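Local coordinates for alpha-catenin-like protein hmp-1 (Caenorhabditis elegans, PDB 5H5M) that binds β-catenin and actin filaments within the cadherin-catenin complex of adherens junctions and is required for cell migration and cell shape changes in the embryo, at residues 14-19 against 100-105; 145-149 against 197-202; 255-260 against 351-356. All blocks are in the same frame, centred on the assembly; numbering follows the deposited sequence.

The M domain illustrates how a long α-helical chain folds by local closure: its twelve helices run in three successive groups of four, each packing within itself, and each contact belongs to one group. From the N terminus, contact 1 spans 80 intervening residues to bring helix 6-17 against helix 92-122. Contact 2 closes a shorter, 47-residue loop, pairing the neighbouring helices 142-166 and 173-202. Contact 3 spans 90 residues and joins helix 237-260 to helix 345-374. The three loops follow in series, neither nesting nor crossing. Contact 1 lies across the chain's centre from the other two; even contacts 2 and 3 stay about 18 Å apart between nearest atoms.

Contact 1. Residues 14-19 against 100-105; sequences FQNRIE and VHKRTK
This helix-packing contact lies in the first four-helix bundle of the M domain, the fold of the vinculin/α-catenin family: the C-terminal part of helix 6-17 and the residues following it meet the N-terminal half of helix 92-122. Segment 100-105 is α-helical; after I18 N to F14 O (3.2 Å), E19 N bonds N16 O (3.1 Å) and E19 (phi/psi -98/88) leaves helical geometry. Q15 and H101 come nearest, CA atoms 6.4 Å apart. H101 (chi1 m) sends its ring across: NE2 donates to Q15 O at 2.7 Å, and E19 OE2 lies 3.1 Å from H101 CE1 at the ring edge. Beneath, V100 CG1 meets F14 CE2 (F14 t) at 3.7 Å and I18 CD1 (I18 p) at 3.6 Å. T104 (m) CG2 meets Q15 (m, t) NE2 at 3.4 Å. I41 of helix 27-49 packs on F14, L69 of helix 56-80 on V100 and T104. The chemistry implies a mixed join: above apolar packing, the imidazole serves the Q15 carbonyl, which E19 N does not take.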
ATOM      1  N   PHE A  14      11.863  22.130   4.163  1.00 43.23           N
ATOM      2  CA  PHE A  14      12.035  22.386   5.591  1.00 44.85           C
ATOM      3  C   PHE A  14      13.398  21.919   6.086  1.00 47.75           C
ATOM      4  O   PHE A  14      14.011  22.555   6.942  1.00 50.84           O
ATOM      5  CB  PHE A  14      10.927  21.698   6.390  1.00 38.28           C
ATOM      6  CG  PHE A  14      11.009  21.927   7.871  1.00 36.27           C
ATOM      7  CD1 PHE A  14      10.747  23.179   8.408  1.00 33.17           C
ATOM      8  CD2 PHE A  14      11.328  20.888   8.729  1.00 29.59           C
ATOM      9  CE1 PHE A  14      10.812  23.392   9.773  1.00 31.35           C
ATOM     10  CE2 PHE A  14      11.394  21.093  10.099  1.00 29.90           C
ATOM     11  CZ  PHE A  14      11.136  22.347  10.622  1.00 28.12           C
ATOM     12  N   GLN A  15      13.875  20.811   5.531  1.00 44.48           N
ATOM     13  CA  GLN A  15      15.169  20.263   5.915  1.00 42.89           C
ATOM     14  C   GLN A  15      16.320  21.166   5.491  1.00 38.91           C
ATOM     15  O   GLN A  15      17.447  20.996   5.949  1.00 43.19           O
ATOM     16  CB  GLN A  15      15.355  18.868   5.320  1.00 48.68           C
ATOM     17  CG  GLN A  15      14.574  17.783   6.040  1.00 51.41           C
ATOM     18  CD  GLN A  15      14.853  16.402   5.486  1.00 56.70           C
ATOM     19  OE1 GLN A  15      15.033  16.229   4.281  1.00 63.85           O
ATOM     20  NE2 GLN A  15      14.897  15.409   6.365  1.00 59.88           N
ATOM     21  N   ASN A  16      16.034  22.119   4.610  1.00 41.97           N
ATOM     22  CA  ASN A  16      17.035  23.091   4.185  1.00 44.23           C
ATOM     23  C   ASN A  16      16.807  24.453   4.830  1.00 44.03           C
ATOM     24  O   ASN A  16      17.760  25.175   5.119  1.00 54.30           O
ATOM     25  CB  ASN A  16      17.038  23.231   2.662  1.00 46.20           C
ATOM     26  CG  ASN A  16      17.553  21.988   1.963  1.00 57.77           C
ATOM     27  OD1 ASN A  16      18.539  21.384   2.389  1.00 56.86           O
ATOM     28  ND2 ASN A  16      16.885  21.597   0.883  1.00 56.02           N
ATOM     29  N   ARG A  17      15.540  24.793   5.055  1.00 39.25           N
ATOM     30  CA  ARG A  17      15.177  26.075   5.651  1.00 38.93           C
ATOM     31  C   ARG A  17      15.735  26.220   7.063  1.00 43.41           C
ATOM     32  O   ARG A  17      16.080  27.323   7.487  1.00 50.36           O
ATOM     33  CB  ARG A  17      13.655  26.250   5.678  1.00 39.99           C
ATOM     34  CG  ARG A  17      13.000  26.357   4.308  1.00 47.15           C
ATOM     35  CD  ARG A  17      13.594  27.489   3.483  1.00 52.10           C
ATOM     36  NE  ARG A  17      13.387  28.802   4.092  1.00 71.19           N
ATOM     37  CZ  ARG A  17      12.378  29.616   3.795  1.00 76.39           C
ATOM     38  NH1 ARG A  17      11.473  29.253   2.896  1.00 88.70           N
ATOM     39  NH2 ARG A  17      12.273  30.793   4.397  1.00 66.94           N
ATOM     40  N   ILE A  18      15.825  25.106   7.786  1.00 34.62           N
ATOM     41  CA  ILE A  18      16.290  25.131   9.170  1.00 38.92           C
ATOM     42  C   ILE A  18      17.803  25.298   9.260  1.00 41.38           C
ATOM     43  O   ILE A  18      18.349  25.503  10.343  1.00 39.75           O
ATOM     44  CB  ILE A  18      15.894  23.855   9.926  1.00 39.92           C
ATOM     45  CG1 ILE A  18      16.506  22.629   9.246  1.00 42.25           C
ATOM     46  CG2 ILE A  18      14.379  23.739  10.023  1.00 29.05           C
ATOM     47  CD1 ILE A  18      16.221  21.334   9.953  1.00 36.93           C
ATOM     48  N   GLU A  19      18.476  25.198   8.118  1.00 44.05           N
ATOM     49  CA  GLU A  19      19.916  25.407   8.062  1.00 48.94           C
ATOM     50  C   GLU A  19      20.224  26.828   7.608  1.00 48.99           C
ATOM     51  O   GLU A  19      20.395  27.093   6.419  1.00 49.05           O
ATOM     52  CB  GLU A  19      20.576  24.388   7.134  1.00 51.59           C
ATOM     53  CG  GLU A  19      20.578  22.976   7.692  1.00 59.41           C
ATOM     54  CD  GLU A  19      21.157  21.963   6.726  1.00 74.10           C
ATOM     55  OE1 GLU A  19      21.056  22.180   5.499  1.00 89.30           O
ATOM     56  OE2 GLU A  19      21.716  20.949   7.195  1.00 73.27           O
ATOM     57  N   VAL A 100      16.563  17.762  14.444  1.00 33.32           N
ATOM     58  CA  VAL A 100      15.386  18.031  13.628  1.00 32.26           C
ATOM     59  C   VAL A 100      15.369  17.130  12.396  1.00 35.55           C
ATOM     60  O   VAL A 100      14.333  16.552  12.058  1.00 34.07           O
ATOM     61  CB  VAL A 100      15.322  19.505  13.182  1.00 31.12           C
ATOM     62  CG1 VAL A 100      14.092  19.744  12.323  1.00 28.83           C
ATOM     63  CG2 VAL A 100      15.309  20.425  14.392  1.00 30.57           C
ATOM     64  N   HIS A 101      16.522  17.013  11.738  1.00 30.09           N
ATOM     65  CA  HIS A 101      16.657  16.169  10.552  1.00 35.99           C
ATOM     66  C   HIS A 101      16.313  14.717  10.851  1.00 38.85           C
ATOM     67  O   HIS A 101      15.724  14.031  10.017  1.00 42.06           O
ATOM     68  CB  HIS A 101      18.077  16.252   9.980  1.00 38.02           C
ATOM     69  CG  HIS A 101      18.314  17.453   9.118  1.00 45.86           C
ATOM     70  ND1 HIS A 101      19.579  17.887   8.779  1.00 54.17           N
ATOM     71  CD2 HIS A 101      17.452  18.308   8.521  1.00 47.37           C
ATOM     72  CE1 HIS A 101      19.484  18.959   8.014  1.00 50.50           C
ATOM     73  NE2 HIS A 101      18.204  19.237   7.842  1.00 53.14           N
ATOM     74  N   LYS A 102      16.680  14.252  12.042  1.00 36.53           N
ATOM     75  CA  LYS A 102      16.384  12.880  12.438  1.00 40.75           C
ATOM     76  C   LYS A 102      14.883  12.665  12.648  1.00 35.72           C
ATOM     77  O   LYS A 102      14.343  11.619  12.284  1.00 32.85           O
ATOM     78  CB  LYS A 102      17.148  12.510  13.709  1.00 43.92           C
ATOM     79  CG  LYS A 102      17.301  11.011  13.907  1.00 57.42           C
ATOM     80  CD  LYS A 102      16.807  10.574  15.275  1.00 65.05           C
ATOM     81  CE  LYS A 102      17.565  11.277  16.389  1.00 65.45           C
ATOM     82  NZ  LYS A 102      17.074  10.863  17.733  1.00 72.52           N
ATOM     83  N   ARG A 103      14.213  13.653  13.235  1.00 30.06           N
ATOM     84  CA  ARG A 103      12.769  13.572  13.441  1.00 30.41           C
ATOM     85  C   ARG A 103      12.036  13.670  12.108  1.00 30.86           C
ATOM     86  O   ARG A 103      11.071  12.946  11.866  1.00 31.01           O
ATOM     87  CB  ARG A 103      12.288  14.673  14.390  1.00 28.98           C
ATOM     88  CG  ARG A 103      12.973  14.661  15.742  1.00 33.55           C
ATOM     89  CD  ARG A 103      12.693  13.374  16.500  1.00 35.65           C
ATOM     90  NE  ARG A 103      13.517  13.270  17.700  1.00 47.11           N
ATOM     91  CZ  ARG A 103      13.379  12.331  18.629  1.00 59.28           C
ATOM     92  NH1 ARG A 103      12.438  11.403  18.504  1.00 63.63           N
ATOM     93  NH2 ARG A 103      14.180  12.320  19.686  1.00 57.04           N
ATOM     94  N   THR A 104      12.503  14.568  11.248  1.00 34.82           N
ATOM     95  CA  THR A 104      11.933  14.727   9.916  1.00 35.55           C
ATOM     96  C   THR A 104      12.079  13.446   9.093  1.00 37.43           C
ATOM     97  O   THR A 104      11.145  13.028   8.409  1.00 40.38           O
ATOM     98  CB  THR A 104      12.592  15.895   9.155  1.00 33.29           C
ATOM     99  OG1 THR A 104      12.504  17.091   9.938  1.00 37.98           O
ATOM    100  CG2 THR A 104      11.897  16.121   7.831  1.00 42.37           C
ATOM    101  N   LYS A 105      13.252  12.823   9.174  1.00 33.52           N
ATOM    102  CA  LYS A 105      13.514  11.580   8.456  1.00 27.65           C
ATOM    103  C   LYS A 105      12.566  10.467   8.899  1.00 33.63           C
ATOM    104  O   LYS A 105      12.063   9.700   8.072  1.00 28.86           O
ATOM    105  CB  LYS A 105      14.964  11.129   8.659  1.00 29.02           C
ATOM    106  CG  LYS A 105      15.252   9.763   8.051  1.00 35.46           C
ATOM    107  CD  LYS A 105      16.673   9.287   8.300  1.00 40.45           C
ATOM    108  CE  LYS A 105      16.851   7.871   7.769  1.00 41.92           C
ATOM    109  NZ  LYS A 105      18.237   7.360   7.927  1.00 59.49           N
TER

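Contact 2. Residues 145-149 against 197-202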
ATOM      1  N   THR A 145     -24.935 -10.059 -10.172  1.00 43.23           N
ATOM      2  CA  THR A 145     -24.394  -8.962 -10.962  1.00 40.65           C
ATOM      3  C   THR A 145     -24.493  -7.650 -10.189  1.00 42.98           C
ATOM      4  O   THR A 145     -23.527  -6.897 -10.119  1.00 47.27           O
ATOM      5  CB  THR A 145     -25.113  -8.821 -12.321  1.00 44.60           C
ATOM      6  OG1 THR A 145     -24.932 -10.017 -13.087  1.00 49.16           O
ATOM      7  CG2 THR A 145     -24.549  -7.641 -13.102  1.00 44.22           C
ATOM      8  N   ARG A 146     -25.654  -7.396  -9.590  1.00 42.61           N
ATOM      9  CA  ARG A 146     -25.859  -6.173  -8.822  1.00 40.88           C
ATOM     10  C   ARG A 146     -24.976  -6.135  -7.578  1.00 46.96           C
ATOM     11  O   ARG A 146     -24.468  -5.076  -7.205  1.00 47.04           O
ATOM     12  CB  ARG A 146     -27.330  -6.024  -8.435  1.00 36.10           C
ATOM     13  CG  ARG A 146     -28.250  -5.906  -9.639  1.00 47.36           C
ATOM     14  CD  ARG A 146     -29.520  -5.146  -9.313  1.00 58.66           C
ATOM     15  NE  ARG A 146     -30.413  -5.076 -10.467  1.00 72.30           N
ATOM     16  CZ  ARG A 146     -30.309  -4.177 -11.441  1.00 60.08           C
ATOM     17  NH1 ARG A 146     -29.348  -3.265 -11.407  1.00 49.48           N
ATOM     18  NH2 ARG A 146     -31.166  -4.191 -12.453  1.00 63.08           N
ATOM     19  N   TYR A 147     -24.792  -7.288  -6.941  1.00 41.68           N
ATOM     20  CA  TYR A 147     -23.875  -7.384  -5.812  1.00 43.05           C
ATOM     21  C   TYR A 147     -22.438  -7.130  -6.266  1.00 45.94           C
ATOM     22  O   TYR A 147     -21.730  -6.305  -5.686  1.00 40.36           O
ATOM     23  CB  TYR A 147     -23.977  -8.752  -5.131  1.00 38.87           C
ATOM     24  CG  TYR A 147     -22.961  -8.940  -4.028  1.00 44.05           C
ATOM     25  CD1 TYR A 147     -23.082  -8.257  -2.823  1.00 47.18           C
ATOM     26  CD2 TYR A 147     -21.871  -9.783  -4.195  1.00 44.75           C
ATOM     27  CE1 TYR A 147     -22.149  -8.415  -1.814  1.00 46.02           C
ATOM     28  CE2 TYR A 147     -20.934  -9.948  -3.190  1.00 51.68           C
ATOM     29  CZ  TYR A 147     -21.077  -9.261  -2.003  1.00 46.96           C
ATOM     30  OH  TYR A 147     -20.149  -9.422  -1.000  1.00 43.79           O
ATOM     31  N   ARG A 148     -22.016  -7.837  -7.311  1.00 44.63           N
ATOM     32  CA  ARG A 148     -20.660  -7.691  -7.832  1.00 42.51           C
ATOM     33  C   ARG A 148     -20.452  -6.308  -8.449  1.00 34.71           C
ATOM     34  O   ARG A 148     -19.336  -5.791  -8.455  1.00 32.56           O
ATOM     35  CB  ARG A 148     -20.356  -8.783  -8.860  1.00 31.45           C
ATOM     36  CG  ARG A 148     -20.277 -10.183  -8.273  1.00 34.72           C
ATOM     37  CD  ARG A 148     -19.258 -10.253  -7.150  1.00 43.34           C
ATOM     38  NE  ARG A 148     -19.272 -11.551  -6.479  1.00 61.19           N
ATOM     39  CZ  ARG A 148     -18.506 -11.860  -5.438  1.00 57.57           C
ATOM     40  NH1 ARG A 148     -17.662 -10.964  -4.948  1.00 58.33           N
ATOM     41  NH2 ARG A 148     -18.583 -13.064  -4.886  1.00 50.90           N
ATOM     42  N   SER A 149     -21.525  -5.720  -8.972  1.00 29.90           N
ATOM     43  CA  SER A 149     -21.480  -4.348  -9.471  1.00 29.06           C
ATOM     44  C   SER A 149     -21.129  -3.391  -8.342  1.00 29.22           C
ATOM     45  O   SER A 149     -20.253  -2.539  -8.482  1.00 28.39           O
ATOM     46  CB  SER A 149     -22.819  -3.950 -10.099  1.00 27.05           C
ATOM     47  OG  SER A 149     -22.837  -2.576 -10.438  1.00 60.76           O
ATOM     48  N   ALA A 197     -22.201  -4.239 -17.585  1.00 30.05           N
ATOM     49  CA  ALA A 197     -22.436  -5.580 -17.063  1.00 36.53           C
ATOM     50  C   ALA A 197     -23.917  -5.800 -16.784  1.00 31.55           C
ATOM     51  O   ALA A 197     -24.446  -6.885 -17.015  1.00 39.86           O
ATOM     52  CB  ALA A 197     -21.615  -5.813 -15.804  1.00 27.26           C
ATOM     53  N   ILE A 198     -24.578  -4.760 -16.281  1.00 32.77           N
ATOM     54  CA  ILE A 198     -26.012  -4.809 -16.031  1.00 34.46           C
ATOM     55  C   ILE A 198     -26.758  -5.045 -17.339  1.00 35.71           C
ATOM     56  O   ILE A 198     -27.706  -5.829 -17.391  1.00 37.54           O
ATOM     57  CB  ILE A 198     -26.525  -3.510 -15.377  1.00 38.47           C
ATOM     58  CG1 ILE A 198     -25.745  -3.204 -14.099  1.00 40.60           C
ATOM     59  CG2 ILE A 198     -28.012  -3.618 -15.071  1.00 35.77           C
ATOM     60  CD1 ILE A 198     -25.871  -4.275 -13.036  1.00 49.61           C
ATOM     61  N   LEU A 199     -26.313  -4.365 -18.393  1.00 36.96           N
ATOM     62  CA  LEU A 199     -26.906  -4.517 -19.719  1.00 34.34           C
ATOM     63  C   LEU A 199     -26.680  -5.921 -20.263  1.00 38.63           C
ATOM     64  O   LEU A 199     -27.576  -6.514 -20.865  1.00 36.96           O
ATOM     65  CB  LEU A 199     -26.333  -3.477 -20.687  1.00 31.86           C
ATOM     66  CG  LEU A 199     -26.674  -2.019 -20.366  1.00 42.58           C
ATOM     67  CD1 LEU A 199     -25.907  -1.057 -21.267  1.00 30.75           C
ATOM     68  CD2 LEU A 199     -28.177  -1.787 -20.473  1.00 32.69           C
ATOM     69  N   LEU A 200     -25.480  -6.452 -20.045  1.00 35.68           N
ATOM     70  CA  LEU A 200     -25.157  -7.802 -20.488  1.00 39.89           C
ATOM     71  C   LEU A 200     -25.971  -8.832 -19.714  1.00 46.60           C
ATOM     72  O   LEU A 200     -26.449  -9.811 -20.285  1.00 51.48           O
ATOM     73  CB  LEU A 200     -23.663  -8.088 -20.330  1.00 34.03           C
ATOM     74  CG  LEU A 200     -23.254  -9.532 -20.633  1.00 40.39           C
ATOM     75  CD1 LEU A 200     -23.650  -9.917 -22.056  1.00 38.27           C
ATOM     76  CD2 LEU A 200     -21.760  -9.745 -20.405  1.00 40.54           C
ATOM     77  N   CYS A 201     -26.126  -8.602 -18.414  1.00 44.49           N
ATOM     78  CA  CYS A 201     -26.899  -9.495 -17.555  1.00 37.25           C
ATOM     79  C   CYS A 201     -28.337  -9.654 -18.044  1.00 40.32           C
ATOM     80  O   CYS A 201     -28.890 -10.753 -18.025  1.00 44.93           O
ATOM     81  CB  CYS A 201     -26.893  -8.980 -16.115  1.00 36.21           C
ATOM     82  SG  CYS A 201     -27.924  -9.931 -14.981  1.00 57.12           S
ATOM     83  N   HIS A 202     -28.932  -8.553 -18.489  1.00 38.37           N
ATOM     84  CA  HIS A 202     -30.325  -8.557 -18.917  1.00 40.16           C
ATOM     85  C   HIS A 202     -30.519  -9.176 -20.303  1.00 47.86           C
ATOM     86  O   HIS A 202     -31.627  -9.582 -20.650  1.00 43.89           O
ATOM     87  CB  HIS A 202     -30.886  -7.132 -18.890  1.00 39.68           C
ATOM     88  CG  HIS A 202     -31.065  -6.581 -17.508  1.00 42.10           C
ATOM     89  ND1 HIS A 202     -31.227  -5.235 -17.257  1.00 46.22           N
ATOM     90  CD2 HIS A 202     -31.111  -7.196 -16.305  1.00 44.17           C
ATOM     91  CE1 HIS A 202     -31.363  -5.046 -15.957  1.00 38.09           C
ATOM     92  NE2 HIS A 202     -31.299  -6.218 -15.355  1.00 42.29           N
TER
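Two helices adjacent in sequence, 142-166 and 173-202, form an antiparallel hairpin, and at its open end they meet through a few side chains whose rotamers decide the packing. The short segment axes run at 170° and approach to 10.3 Å; the closest CA pair is T145 and I198, at 6.7 Å. T145 points toward the partner helix. Its m rotamer divides the side chain neatly: OG1 bonds back to the carbonyl of H141, four residues earlier and just ahead of the helix, and lies 3.5 Å from C201 SG, whereas CG2 reaches I198 CD1 at 3.6 Å and A197 O at 4.0 Å. I198 leaves its helix sideways, but with chi1 and chi2 both m its CD1 swings back to lie against T145 and, at 4.2 Å, S149 CB. The other branch, CG2, is 3.9 Å from R146 NH1. C201 adopts t, which turns its sulfur into the interface. At the solvent-exposed border R146 extends through m, t and t, so that its NH2 comes to 3.5 Å from H202 NE2 at the edge of the imidazole. The polar ends of both residues converge on E142, which forms a salt bridge with R146 and a weak hydrogen bond with H202. Methyl groups of T145 and I198 thus fill the middle beside the T145 hydroxyl and C201 sulfur. Around it, helix 128-137 packs on T145 and A197 through L133, and helix 207-233 places M213 against A197 and L200, completing the second four-helix group of the M domain.

Contact 3. Residues 255-260 against 351-356; sequences GIKGIT and EMNEFI
Segments 255-260 and 351-356 are both α-helical and run antiparallel, their short axes crossing at 161° with a closest approach of 9.6 Å. They belong to the first and fourth helices of the last four-helix bundle of the M domain, the recurrent unit of vinculin-family proteins. The register is set by I256 and M352, whose CA atoms lie 5.7 Å apart, and no hydrogen bond crosses between the segments: apolar packing holds the 343 Å² interface. I256 (m, t) reaches over with CD1 3.6 Å from I356 CG1 and CG2 3.8 Å from M352 SD. The methionine runs t, t, p, which also brings its SD within 4.1 Å of T260 CG2; T260, in p, returns its OG1 to I256 O at 3.0 Å. One turn on from I256, I259 (m, t) has its CA-to-CB bond directed toward the other helix, its CD1 3.6 Å from E351 O and 3.7 Å from F355 CB. E351 directs its carboxylate away, to a salt bridge with R335 of helix 305-339. From that helix L332 packs on I259 and F355, while V276 of helix 276-300 meets the same two residues. F355, in t, brings its ring up to the helix where G255 has no side chain: CE2 sits 3.7 Å from G255 CA, and an ideal CB there would clash with this carbon at 2.3 Å.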
ATOM      1  N   GLY A 255      -6.743 -14.633   9.945  1.00 32.87           N
ATOM      2  CA  GLY A 255      -7.153 -16.000   9.674  1.00 37.30           C
ATOM      3  C   GLY A 255      -7.175 -16.863  10.922  1.00 32.47           C
ATOM      4  O   GLY A 255      -8.033 -17.733  11.070  1.00 34.48           O
ATOM      5  N   ILE A 256      -6.230 -16.619  11.826  1.00 28.06           N
ATOM      6  CA  ILE A 256      -6.162 -17.357  13.080  1.00 34.85           C
ATOM      7  C   ILE A 256      -7.402 -17.082  13.931  1.00 37.03           C
ATOM      8  O   ILE A 256      -7.971 -17.998  14.525  1.00 34.14           O
ATOM      9  CB  ILE A 256      -4.886 -17.003  13.876  1.00 33.32           C
ATOM     10  CG1 ILE A 256      -3.662 -17.649  13.226  1.00 37.19           C
ATOM     11  CG2 ILE A 256      -4.996 -17.460  15.321  1.00 27.16           C
ATOM     12  CD1 ILE A 256      -2.345 -17.183  13.816  1.00 33.42           C
ATOM     13  N   LYS A 257      -7.827 -15.822  13.967  1.00 43.44           N
ATOM     14  CA  LYS A 257      -9.021 -15.444  14.719  1.00 43.68           C
ATOM     15  C   LYS A 257     -10.277 -16.124  14.180  1.00 43.51           C
ATOM     16  O   LYS A 257     -11.176 -16.470  14.942  1.00 43.59           O
ATOM     17  CB  LYS A 257      -9.208 -13.927  14.708  1.00 46.41           C
ATOM     18  CG  LYS A 257      -8.400 -13.206  15.769  1.00 55.63           C
ATOM     19  CD  LYS A 257      -9.173 -12.026  16.335  1.00 64.92           C
ATOM     20  CE  LYS A 257      -8.542 -11.522  17.622  1.00 69.69           C
ATOM     21  NZ  LYS A 257      -9.392 -10.496  18.286  1.00 72.49           N
ATOM     22  N   GLY A 258     -10.336 -16.319  12.869  1.00 38.22           N
ATOM     23  CA  GLY A 258     -11.471 -16.990  12.262  1.00 41.01           C
ATOM     24  C   GLY A 258     -11.517 -18.468  12.595  1.00 41.92           C
ATOM     25  O   GLY A 258     -12.593 -19.051  12.734  1.00 41.34           O
ATOM     26  N   ILE A 259     -10.341 -19.074  12.721  1.00 40.55           N
ATOM     27  CA  ILE A 259     -10.232 -20.488  13.052  1.00 39.67           C
ATOM     28  C   ILE A 259     -10.643 -20.752  14.497  1.00 42.97           C
ATOM     29  O   ILE A 259     -11.374 -21.701  14.783  1.00 42.96           O
ATOM     30  CB  ILE A 259      -8.792 -21.001  12.823  1.00 30.52           C
ATOM     31  CG1 ILE A 259      -8.485 -21.056  11.327  1.00 29.65           C
ATOM     32  CG2 ILE A 259      -8.592 -22.374  13.453  1.00 28.22           C
ATOM     33  CD1 ILE A 259      -7.074 -21.484  11.013  1.00 33.56           C
ATOM     34  N   THR A 260     -10.181 -19.895  15.401  1.00 38.99           N
ATOM     35  CA  THR A 260     -10.347 -20.122  16.831  1.00 40.24           C
ATOM     36  C   THR A 260     -11.675 -19.612  17.390  1.00 53.38           C
ATOM     37  O   THR A 260     -12.058 -19.969  18.505  1.00 61.93           O
ATOM     38  CB  THR A 260      -9.206 -19.466  17.619  1.00 33.96           C
ATOM     39  OG1 THR A 260      -9.139 -18.073  17.289  1.00 38.23           O
ATOM     40  CG2 THR A 260      -7.878 -20.131  17.279  1.00 33.19           C
ATOM     41  N   GLU A 351      -5.567 -26.744  13.660  1.00 31.41           N
ATOM     42  CA  GLU A 351      -5.798 -26.030  12.410  1.00 27.39           C
ATOM     43  C   GLU A 351      -5.148 -24.650  12.426  1.00 30.35           C
ATOM     44  O   GLU A 351      -4.723 -24.145  11.385  1.00 27.02           O
ATOM     45  CB  GLU A 351      -7.299 -25.911  12.133  1.00 29.18           C
ATOM     46  CG  GLU A 351      -8.026 -27.250  11.999  1.00 34.11           C
ATOM     47  CD  GLU A 351      -7.724 -27.986  10.696  1.00 46.50           C
ATOM     48  OE1 GLU A 351      -8.528 -28.861  10.314  1.00 59.95           O
ATOM     49  OE2 GLU A 351      -6.692 -27.702  10.051  1.00 41.84           O
ATOM     50  N   MET A 352      -5.071 -24.047  13.609  1.00 26.49           N
ATOM     51  CA  MET A 352      -4.375 -22.776  13.770  1.00 28.55           C
ATOM     52  C   MET A 352      -2.896 -22.945  13.434  1.00 27.42           C
ATOM     53  O   MET A 352      -2.310 -22.133  12.718  1.00 25.66           O
ATOM     54  CB  MET A 352      -4.542 -22.243  15.196  1.00 27.46           C
ATOM     55  CG  MET A 352      -3.617 -21.085  15.541  1.00 27.23           C
ATOM     56  SD  MET A 352      -3.834 -20.492  17.233  1.00 46.68           S
ATOM     57  CE  MET A 352      -3.306 -21.925  18.167  1.00 41.97           C
ATOM     58  N   ASN A 353      -2.301 -24.013  13.951  1.00 24.62           N
ATOM     59  CA  ASN A 353      -0.908 -24.320  13.671  1.00 27.59           C
ATOM     60  C   ASN A 353      -0.684 -24.663  12.197  1.00 32.61           C
ATOM     61  O   ASN A 353       0.316 -24.257  11.607  1.00 35.96           O
ATOM     62  CB  ASN A 353      -0.430 -25.467  14.563  1.00 32.30           C
ATOM     63  CG  ASN A 353      -0.142 -25.018  15.987  1.00 39.57           C
ATOM     64  OD1 ASN A 353       0.321 -23.900  16.216  1.00 43.40           O
ATOM     65  ND2 ASN A 353      -0.414 -25.890  16.950  1.00 40.93           N
ATOM     66  N   GLU A 354      -1.616 -25.405  11.606  1.00 30.03           N
ATOM     67  CA  GLU A 354      -1.526 -25.745  10.187  1.00 31.37           C
ATOM     68  C   GLU A 354      -1.592 -24.500   9.309  1.00 29.40           C
ATOM     69  O   GLU A 354      -0.914 -24.415   8.287  1.00 33.59           O
ATOM     70  CB  GLU A 354      -2.634 -26.725   9.792  1.00 32.28           C
ATOM     71  CG  GLU A 354      -2.769 -26.971   8.286  1.00 32.50           C
ATOM     72  CD  GLU A 354      -1.508 -27.536   7.638  1.00 39.13           C
ATOM     73  OE1 GLU A 354      -0.627 -28.055   8.357  1.00 39.23           O
ATOM     74  OE2 GLU A 354      -1.406 -27.466   6.396  1.00 44.85           O
ATOM     75  N   PHE A 355      -2.407 -23.533   9.717  1.00 25.55           N
ATOM     76  CA  PHE A 355      -2.520 -22.281   8.983  1.00 22.75           C
ATOM     77  C   PHE A 355      -1.247 -21.452   9.124  1.00 27.33           C
ATOM     78  O   PHE A 355      -0.775 -20.863   8.154  1.00 27.80           O
ATOM     79  CB  PHE A 355      -3.728 -21.480   9.467  1.00 22.64           C
ATOM     80  CG  PHE A 355      -4.049 -20.292   8.606  1.00 22.26           C
ATOM     81  CD1 PHE A 355      -4.401 -20.460   7.277  1.00 31.25           C
ATOM     82  CD2 PHE A 355      -4.006 -19.011   9.125  1.00 21.05           C
ATOM     83  CE1 PHE A 355      -4.702 -19.372   6.479  1.00 28.93           C
ATOM     84  CE2 PHE A 355      -4.305 -17.918   8.331  1.00 27.74           C
ATOM     85  CZ  PHE A 355      -4.655 -18.100   7.005  1.00 26.62           C
ATOM     86  N   ILE A 356      -0.701 -21.414  10.337  1.00 27.85           N
ATOM     87  CA  ILE A 356       0.543 -20.697  10.609  1.00 25.68           C
ATOM     88  C   ILE A 356       1.699 -21.270   9.797  1.00 25.59           C
ATOM     89  O   ILE A 356       2.470 -20.527   9.188  1.00 28.82           O
ATOM     90  CB  ILE A 356       0.903 -20.739  12.111  1.00 32.17           C
ATOM     91  CG1 ILE A 356      -0.016 -19.811  12.906  1.00 34.08           C
ATOM     92  CG2 ILE A 356       2.357 -20.341  12.337  1.00 31.39           C
ATOM     93  CD1 ILE A 356       0.247 -19.831  14.404  1.00 30.75           C
TER